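Local coordinates for protein-glutamine gamma-glutamyltransferase (Pagrus major, PDB 1G0D) that catalyses, in a calcium-dependent way, the formation of isopeptide bonds between protein-bound glutamine and lysine, and probably joins other primary amines to glutamine as well, at residues L311-E314 against R315-L319; A512-Y515 against N516-R520. One frame throughout, in Å; residues are numbered along the deposited sequence.

Interaction 1: L311-E314 against R315-L319; sequences LLNE and RLESL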
loop_
_atom_site.group_PDB
_atom_site.type_symbol
_atom_site.label_atom_id
_atom_site.label_comp_id
_atom_site.label_asym_id
_atom_site.label_seq_id
_atom_site.Cartn_x
_atom_site.Cartn_y
_atom_site.Cartn_z
ATOM N N LEU A 311 31.093 -6.875 1.922
ATOM C CA LEU A 311 32.292 -7.506 1.348
ATOM C C LEU A 311 32.088 -8.248 0.034
ATOM O O LEU A 311 31.292 -9.184 -0.082
ATOM C CB LEU A 311 32.897 -8.470 2.350
ATOM C CG LEU A 311 32.984 -7.926 3.767
ATOM C CD1 LEU A 311 33.689 -8.947 4.636
ATOM C CD2 LEU A 311 33.732 -6.602 3.756
ATOM N N LEU A 312 32.852 -7.817 -0.948
ATOM C CA LEU A 312 32.834 -8.362 -2.282
ATOM C C LEU A 312 34.234 -8.922 -2.537
ATOM O O LEU A 312 35.168 -8.625 -1.811
ATOM C CB LEU A 312 32.546 -7.214 -3.251
ATOM C CG LEU A 312 31.151 -6.965 -3.847
ATOM C CD1 LEU A 312 30.107 -7.539 -2.957
ATOM C CD2 LEU A 312 30.942 -5.476 -4.077
ATOM N N ASN A 313 34.398 -9.743 -3.549
ATOM C CA ASN A 313 35.723 -10.232 -3.824
ATOM C C ASN A 313 36.212 -9.366 -4.962
ATOM O O ASN A 313 35.540 -8.407 -5.344
ATOM C CB ASN A 313 35.685 -11.685 -4.243
ATOM C CG ASN A 313 34.847 -11.912 -5.466
ATOM O OD1 ASN A 313 34.606 -11.005 -6.266
ATOM N ND2 ASN A 313 34.377 -13.141 -5.619
ATOM N N GLU A 314 37.379 -9.697 -5.507
ATOM C CA GLU A 314 37.941 -8.928 -6.613
ATOM C C GLU A 314 37.119 -9.106 -7.898
ATOM O O GLU A 314 37.166 -8.258 -8.803
ATOM C CB GLU A 314 39.405 -9.326 -6.855
ATOM C CG GLU A 314 40.400 -8.852 -5.785
ATOM C CD GLU A 314 40.982 -10.011 -4.998
ATOM O OE1 GLU A 314 42.226 -10.191 -5.011
ATOM O OE2 GLU A 314 40.176 -10.743 -4.369
ATOM N N ARG A 315 36.366 -10.197 -7.987
ATOM C CA ARG A 315 35.529 -10.420 -9.160
ATOM C C ARG A 315 34.210 -9.692 -9.026
ATOM O O ARG A 315 33.284 -9.952 -9.785
ATOM C CB ARG A 315 35.251 -11.899 -9.348
ATOM C CG ARG A 315 36.498 -12.709 -9.332
ATOM C CD ARG A 315 36.195 -14.143 -9.620
ATOM N NE ARG A 315 36.048 -14.368 -11.047
ATOM C CZ ARG A 315 34.897 -14.694 -11.614
ATOM N NH1 ARG A 315 34.825 -14.888 -12.925
ATOM N NH2 ARG A 315 33.813 -14.818 -10.863
ATOM N N LEU A 316 34.124 -8.797 -8.038
ATOM C CA LEU A 316 32.918 -8.025 -7.818
ATOM C C LEU A 316 31.783 -8.884 -7.316
ATOM O O LEU A 316 30.636 -8.693 -7.719
ATOM C CB LEU A 316 32.464 -7.385 -9.123
ATOM C CG LEU A 316 32.954 -5.980 -9.425
ATOM C CD1 LEU A 316 31.791 -5.007 -9.265
ATOM C CD2 LEU A 316 34.146 -5.658 -8.503
ATOM N N GLU A 317 32.064 -9.830 -6.440
ATOM C CA GLU A 317 30.974 -10.652 -5.975
ATOM C C GLU A 317 30.914 -10.788 -4.477
ATOM O O GLU A 317 31.931 -10.719 -3.810
ATOM C CB GLU A 317 31.087 -12.024 -6.600
ATOM C CG GLU A 317 32.102 -12.099 -7.680
ATOM C CD GLU A 317 32.012 -13.416 -8.385
ATOM O OE1 GLU A 317 32.749 -14.353 -7.977
ATOM O OE2 GLU A 317 31.188 -13.506 -9.334
ATOM N N SER A 318 29.727 -10.998 -3.935
ATOM C CA SER A 318 29.639 -11.155 -2.499
ATOM C C SER A 318 30.589 -12.292 -2.170
ATOM O O SER A 318 30.681 -13.264 -2.917
ATOM C CB SER A 318 28.201 -11.498 -2.040
ATOM O OG SER A 318 27.603 -12.558 -2.770
ATOM N N LEU A 319 31.311 -12.164 -1.064
ATOM C CA LEU A 319 32.237 -13.204 -0.645
ATOM C C LEU A 319 31.638 -14.644 -0.572
ATOM O O LEU A 319 32.340 -15.615 -0.842
ATOM C CB LEU A 319 32.821 -12.818 0.705
ATOM C CG LEU A 319 33.826 -11.681 0.696
ATOM C CD1 LEU A 319 34.253 -11.417 2.121
ATOM C CD2 LEU A 319 34.988 -12.051 -0.160
#
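N313 lays its carboxamide obliquely across the side chain of E317 and grips that residue twice. Its ND2 donates to E317 OE1 at 3.1 Å, nearly straight (165°), with the oxygen in the amide plane and accepting on its anti lone pair. The other end of the amide, OD1, takes the backbone N of E317 at 2.8 Å, from above the carbonyl plane. This hold depends on CG standing between the backbone N and the carbonyl carbon (chi1 59°), folding the amide back over the turn. Asparagine suits the place because one short flat group offers both a donor and an acceptor. The chain reverses as strand 307-312 ends: a type I beta turn runs from N313 to L316, closed by L316 N on N313 O, with L316 left-handed as a G1-type bulge. The ends of the loop are drawn together by N313 N to E317 O at 2.7 Å and L319 N to L311 O at 3.1 Å, either side of a single bridge between L312 and S318. R315 NH2 forms a salt bridge with E317 OE1, which lies at the guanidinium edge, in plane; its hydrogen bond is weak. OE2 pairs with R525, giving each oxygen an arginine. Where the loop closes, L319 slants over L311, its CD1 3.3 Å from L311 CB, and its other methyl turns toward the carbonyl of L312.

Interaction 2: A512-Y515 against N516-R520; sequences AVTY and NSLRR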
loop_
_atom_site.group_PDB
_atom_site.type_symbol
_atom_site.label_atom_id
_atom_site.label_comp_id
_atom_site.label_asym_id
_atom_site.label_seq_id
_atom_site.Cartn_x
_atom_site.Cartn_y
_atom_site.Cartn_z
ATOM N N ALA A 512 20.767 -10.728 -14.105
ATOM C CA ALA A 512 19.337 -10.525 -13.899
ATOM C C ALA A 512 19.128 -10.359 -12.390
ATOM O O ALA A 512 19.947 -10.823 -11.583
ATOM C CB ALA A 512 18.552 -11.706 -14.415
ATOM N N VAL A 513 18.035 -9.701 -12.011
ATOM C CA VAL A 513 17.747 -9.417 -10.600
ATOM C C VAL A 513 16.224 -9.366 -10.318
ATOM O O VAL A 513 15.393 -9.380 -11.262
ATOM C CB VAL A 513 18.389 -8.058 -10.265
ATOM C CG1 VAL A 513 17.332 -7.037 -10.026
ATOM C CG2 VAL A 513 19.333 -8.167 -9.104
ATOM N N THR A 514 15.855 -9.349 -9.036
ATOM C CA THR A 514 14.437 -9.226 -8.658
ATOM C C THR A 514 14.335 -7.884 -7.957
ATOM O O THR A 514 15.357 -7.351 -7.486
ATOM C CB THR A 514 13.939 -10.294 -7.663
ATOM O OG1 THR A 514 14.593 -10.129 -6.403
ATOM C CG2 THR A 514 14.181 -11.671 -8.193
ATOM N N TYR A 515 13.134 -7.314 -7.869
ATOM C CA TYR A 515 13.052 -6.013 -7.219
ATOM C C TYR A 515 13.621 -6.096 -5.816
ATOM O O TYR A 515 14.314 -5.176 -5.405
ATOM C CB TYR A 515 11.625 -5.441 -7.223
ATOM C CG TYR A 515 10.802 -5.696 -5.995
ATOM C CD1 TYR A 515 10.023 -6.846 -5.884
ATOM C CD2 TYR A 515 10.731 -4.759 -4.971
ATOM C CE1 TYR A 515 9.177 -7.057 -4.782
ATOM C CE2 TYR A 515 9.872 -4.962 -3.840
ATOM C CZ TYR A 515 9.104 -6.116 -3.767
ATOM O OH TYR A 515 8.263 -6.338 -2.696
ATOM N N ASN A 516 13.381 -7.189 -5.086
ATOM C CA ASN A 516 13.957 -7.258 -3.745
ATOM C C ASN A 516 15.405 -7.691 -3.707
ATOM O O ASN A 516 15.858 -8.309 -2.752
ATOM C CB ASN A 516 13.136 -8.101 -2.748
ATOM C CG ASN A 516 12.773 -9.460 -3.243
ATOM O OD1 ASN A 516 12.743 -10.395 -2.463
ATOM N ND2 ASN A 516 12.454 -9.589 -4.496
ATOM N N SER A 517 16.141 -7.326 -4.748
ATOM C CA SER A 517 17.557 -7.632 -4.831
ATOM C C SER A 517 17.999 -9.104 -4.739
ATOM O O SER A 517 19.049 -9.411 -4.184
ATOM C CB SER A 517 18.271 -6.798 -3.773
ATOM O OG SER A 517 18.390 -5.468 -4.230
ATOM N N LEU A 518 17.215 -10.013 -5.287
ATOM C CA LEU A 518 17.589 -11.412 -5.272
ATOM C C LEU A 518 18.302 -11.664 -6.580
ATOM O O LEU A 518 17.681 -11.683 -7.632
ATOM C CB LEU A 518 16.353 -12.291 -5.211
ATOM C CG LEU A 518 16.113 -13.309 -4.104
ATOM C CD1 LEU A 518 16.742 -12.881 -2.833
ATOM C CD2 LEU A 518 14.648 -13.468 -3.908
ATOM N N ARG A 519 19.611 -11.844 -6.506
ATOM C CA ARG A 519 20.453 -12.121 -7.662
ATOM C C ARG A 519 19.979 -13.394 -8.369
ATOM O O ARG A 519 19.686 -14.400 -7.717
ATOM C CB ARG A 519 21.885 -12.274 -7.187
ATOM C CG ARG A 519 22.910 -12.112 -8.275
ATOM C CD ARG A 519 24.307 -12.588 -7.815
ATOM N NE ARG A 519 24.341 -14.004 -7.428
ATOM C CZ ARG A 519 24.764 -14.458 -6.241
ATOM N NH1 ARG A 519 25.199 -13.609 -5.301
ATOM N NH2 ARG A 519 24.744 -15.770 -5.992
ATOM N N ARG A 520 19.884 -13.337 -9.696
ATOM C CA ARG A 520 19.412 -14.478 -10.466
ATOM C C ARG A 520 20.399 -15.002 -11.489
ATOM O O ARG A 520 21.266 -15.820 -11.159
ATOM C CB ARG A 520 18.098 -14.131 -11.141
ATOM C CG ARG A 520 16.923 -14.434 -10.223
ATOM C CD ARG A 520 15.624 -13.899 -10.723
ATOM N NE ARG A 520 15.101 -14.666 -11.832
ATOM C CZ ARG A 520 14.352 -15.747 -11.673
ATOM N NH1 ARG A 520 13.900 -16.409 -12.728
ATOM N NH2 ARG A 520 14.070 -16.170 -10.449
#
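The backbone doubles back on itself between A512 and R520, with the two halves running 166° apart in direction and R520 N bonded to A512 O at 3.1 Å. T514 points into the bend, and its OG1 accepts the backbone N of L518 at 2.9 Å with an angle of 151°. The hydroxyl gets there by sitting between the backbone N and the carbonyl carbon (chi1 66°), which leaves the methyl beside the backbone N. From there CG2 meets CD of R520 at 3.7 Å, the two side chains crossing at about a right angle. Threonine fits because it has a polar branch for the amide and an apolar one for the arginine's chain. A valine here would probably leave L518 N without its hydroxyl acceptor and the turn held by its backbone bonds alone. The reversal is a type I beta turn from T514 to S517 with a G1-type bulge: S517 N closes on T514 O at 2.8 Å, S517 takes the left-handed backbone conformation, and T514 N reaches L518 O in a weak bond of 3.3 Å. At its first corner stands Y515, a residue important for catalysis, with N516 CA over one face of its ring. Outside the turn the ring stacks on F331 and meets W273 edge-to-face, close to the active-site C272. The guanidinium of R520 is held by E237 and E238, matching its charge.

Overall arrangement
Interaction 1 comes first along the chain and interaction 2 nearly two hundred residues later, yet their centres lie about 17 Å apart. Both turns leave strands of one mixed sheet: 307-312 is an outermost strand, whereas 502-513 lies between 558-566 and 525-532. The loops following the strands meet where S318 packs against R519. R525, at the start of strand 525-532, also reaches back to the first turn. The contacts lie where the papain-like catalytic core meets the first of the two beta-barrels that follow it in transglutaminases. The 512-520 turn carries Y515 to the catalytic cysteine, while 311-319 lies farther from the centre of the chain.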